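PDB 4OOI: transcriptional activator HlyU, which binds DNA as a transcription factor of the ArsR type and raises expression of the hemolysin gene hlyA, possibly along with other virulence determinants. Local coordinates for residues B[42-47]-B[89-94]. Numbering follows the deposited sequence.
Sequences CMLLDN and YTLSST
Leu44 and Leu91 interlock across this contact, each reaching past the other toward the opposite backbone. The CB of Leu44 rests 3.7 Å from CD2 of Leu91, while CG of Leu91 comes to 3.5 Å from the carbonyl O of Leu44. Leu91 thus works as a forked bump: CD2 lies against the side chain of Leu44, and CD1 passes to the next residue, 3.8 Å from CA of Leu45. The hollow receiving the fork is therefore formed by the Leu44–Leu45 backbone and the base of the Leu44 side chain. Leu45 adds a lighter touch, its CD1 4.0 Å from CD1 of Leu91; its CB points away from the strand, so that of its side chain only this methyl comes near.

The reciprocal bump is the isopropyl end of Leu44. With chi1 at -69° and an extended chi2 of 179°, it reaches the strand at Tyr89, where CD2 sits a close 3.3 Å from the carbonyl O of Tyr89 and CD1 4.0 Å from Tyr89 CB. The phenol ring itself leads away from the segment 42-47. At the outer edge, CG2 of Thr90 approaches the carbonyl O of Asn47 to 3.6 Å, a van der Waals touch at an exposed residue.

The contact joins the type II turn Leu44–Asn47, which follows helix 35-43, to the end of strand 86-91, the middle strand of the antiparallel sheet in this winged helix-turn-helix fold. Leu44 also packs on Val78 of strand 78-83, and Tyr89 carries the apolar layer on to Leu69 of helix 62-74 and Val51 of helix 51-57, the two helices of the predicted DNA-binding helix-turn-helix, consistent with a link between wing and DNA-reading unit. Beyond Leu91 the chain turns through Ser93, the N-cap of helix 94-107.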
loop_
_atom_site.group_PDB
_atom_site.type_symbol
_atom_site.label_atom_id
_atom_site.label_comp_id
_atom_site.label_asym_id
_atom_site.label_seq_id
_atom_site.Cartn_x
_atom_site.Cartn_y
_atom_site.Cartn_z
ATOM N N CYS B 42 1.160 4.478 11.478
ATOM C CA CYS B 42 -0.070 5.150 11.892
ATOM C C CYS B 42 0.140 5.960 13.166
ATOM O O CYS B 42 -0.403 7.055 13.310
ATOM C CB CYS B 42 -1.206 4.143 12.094
ATOM S SG CYS B 42 -2.092 3.684 10.583
ATOM N N MET B 43 0.929 5.419 14.090
ATOM C CA MET B 43 1.202 6.112 15.344
ATOM C C MET B 43 2.165 7.282 15.153
ATOM O O MET B 43 2.174 8.222 15.946
ATOM C CB MET B 43 1.753 5.143 16.390
ATOM C CG MET B 43 0.753 4.102 16.859
ATOM S SD MET B 43 1.447 3.021 18.122
ATOM C CE MET B 43 2.926 2.457 17.290
ATOM N N LEU B 44 2.971 7.218 14.098
ATOM C CA LEU B 44 3.948 8.265 13.817
ATOM C C LEU B 44 3.343 9.408 13.008
ATOM O O LEU B 44 4.030 10.372 12.668
ATOM C CB LEU B 44 5.162 7.691 13.081
ATOM C CG LEU B 44 6.071 6.753 13.877
ATOM C CD1 LEU B 44 7.213 6.249 13.009
ATOM C CD2 LEU B 44 6.602 7.455 15.112
ATOM N N LEU B 45 2.054 9.296 12.701
ATOM C CA LEU B 45 1.356 10.328 11.944
ATOM C C LEU B 45 1.103 11.558 12.809
ATOM O O LEU B 45 0.487 11.458 13.872
ATOM C CB LEU B 45 0.036 9.788 11.395
ATOM C CG LEU B 45 -0.794 10.773 10.571
ATOM C CD1 LEU B 45 0.003 11.260 9.373
ATOM C CD2 LEU B 45 -2.102 10.140 10.128
ATOM N N ASP B 46 1.583 12.711 12.343
ATOM C CA ASP B 46 1.501 13.966 13.091
ATOM C C ASP B 46 2.093 13.801 14.485
ATOM O O ASP B 46 1.613 14.396 15.450
ATOM C CB ASP B 46 0.054 14.456 13.182
ATOM C CG ASP B 46 -0.581 14.662 11.822
ATOM O OD1 ASP B 46 -1.750 14.260 11.643
ATOM O OD2 ASP B 46 0.089 15.228 10.932
ATOM N N ASN B 47 3.141 12.991 14.581
ATOM C CA ASN B 47 3.687 12.600 15.873
ATOM C C ASN B 47 5.171 12.269 15.802
ATOM O O ASN B 47 5.692 11.925 14.742
ATOM C CB ASN B 47 2.924 11.387 16.407
ATOM C CG ASN B 47 2.294 11.642 17.758
ATOM O OD1 ASN B 47 2.933 12.178 18.663
ATOM N ND2 ASN B 47 1.031 11.260 17.901
ATOM N N TYR B 89 11.499 8.711 16.247
ATOM C CA TYR B 89 11.091 8.376 14.890
ATOM C C TYR B 89 9.934 9.258 14.430
ATOM O O TYR B 89 9.062 9.619 15.221
ATOM C CB TYR B 89 10.680 6.903 14.812
ATOM C CG TYR B 89 11.831 5.919 14.889
ATOM C CD1 TYR B 89 12.596 5.796 16.041
ATOM C CD2 TYR B 89 12.136 5.097 13.814
ATOM C CE1 TYR B 89 13.642 4.894 16.110
ATOM C CE2 TYR B 89 13.179 4.193 13.873
ATOM C CZ TYR B 89 13.929 4.097 15.023
ATOM O OH TYR B 89 14.967 3.195 15.084
ATOM N N THR B 90 9.938 9.601 13.147
ATOM C CA THR B 90 8.853 10.361 12.536
ATOM C C THR B 90 8.601 9.836 11.134
ATOM O O THR B 90 9.390 9.056 10.610
ATOM C CB THR B 90 9.197 11.854 12.422
ATOM O OG1 THR B 90 10.544 12.000 11.953
ATOM C CG2 THR B 90 9.061 12.541 13.763
ATOM N N LEU B 91 7.501 10.263 10.524
ATOM C CA LEU B 91 7.248 9.936 9.129
ATOM C C LEU B 91 8.111 10.828 8.246
ATOM O O LEU B 91 8.286 12.011 8.533
ATOM C CB LEU B 91 5.768 10.097 8.786
ATOM C CG LEU B 91 4.814 9.131 9.491
ATOM C CD1 LEU B 91 3.408 9.245 8.923
ATOM C CD2 LEU B 91 5.324 7.701 9.392
ATOM N N SER B 92 8.649 10.255 7.174
ATOM C CA SER B 92 9.614 10.960 6.338
ATOM C C SER B 92 8.964 11.840 5.275
ATOM O O SER B 92 8.713 13.023 5.503
ATOM C CB SER B 92 10.574 9.967 5.675
ATOM O OG SER B 92 9.882 9.099 4.796
ATOM N N SER B 93 8.700 11.254 4.112
ATOM C CA SER B 93 8.234 12.011 2.955
ATOM C C SER B 93 6.746 12.341 3.016
ATOM O O SER B 93 6.012 11.812 3.849
ATOM C CB SER B 93 8.538 11.245 1.668
ATOM O OG SER B 93 7.783 10.047 1.597
ATOM N N THR B 94 6.313 13.219 2.116
ATOM C CA THR B 94 4.916 13.635 2.048
ATOM C C THR B 94 4.020 12.528 1.501
ATOM O O THR B 94 2.843 12.441 1.856
ATOM C CB THR B 94 4.748 14.898 1.180
ATOM O OG1 THR B 94 5.287 14.659 -0.126
ATOM C CG2 THR B 94 5.471 16.077 1.812
#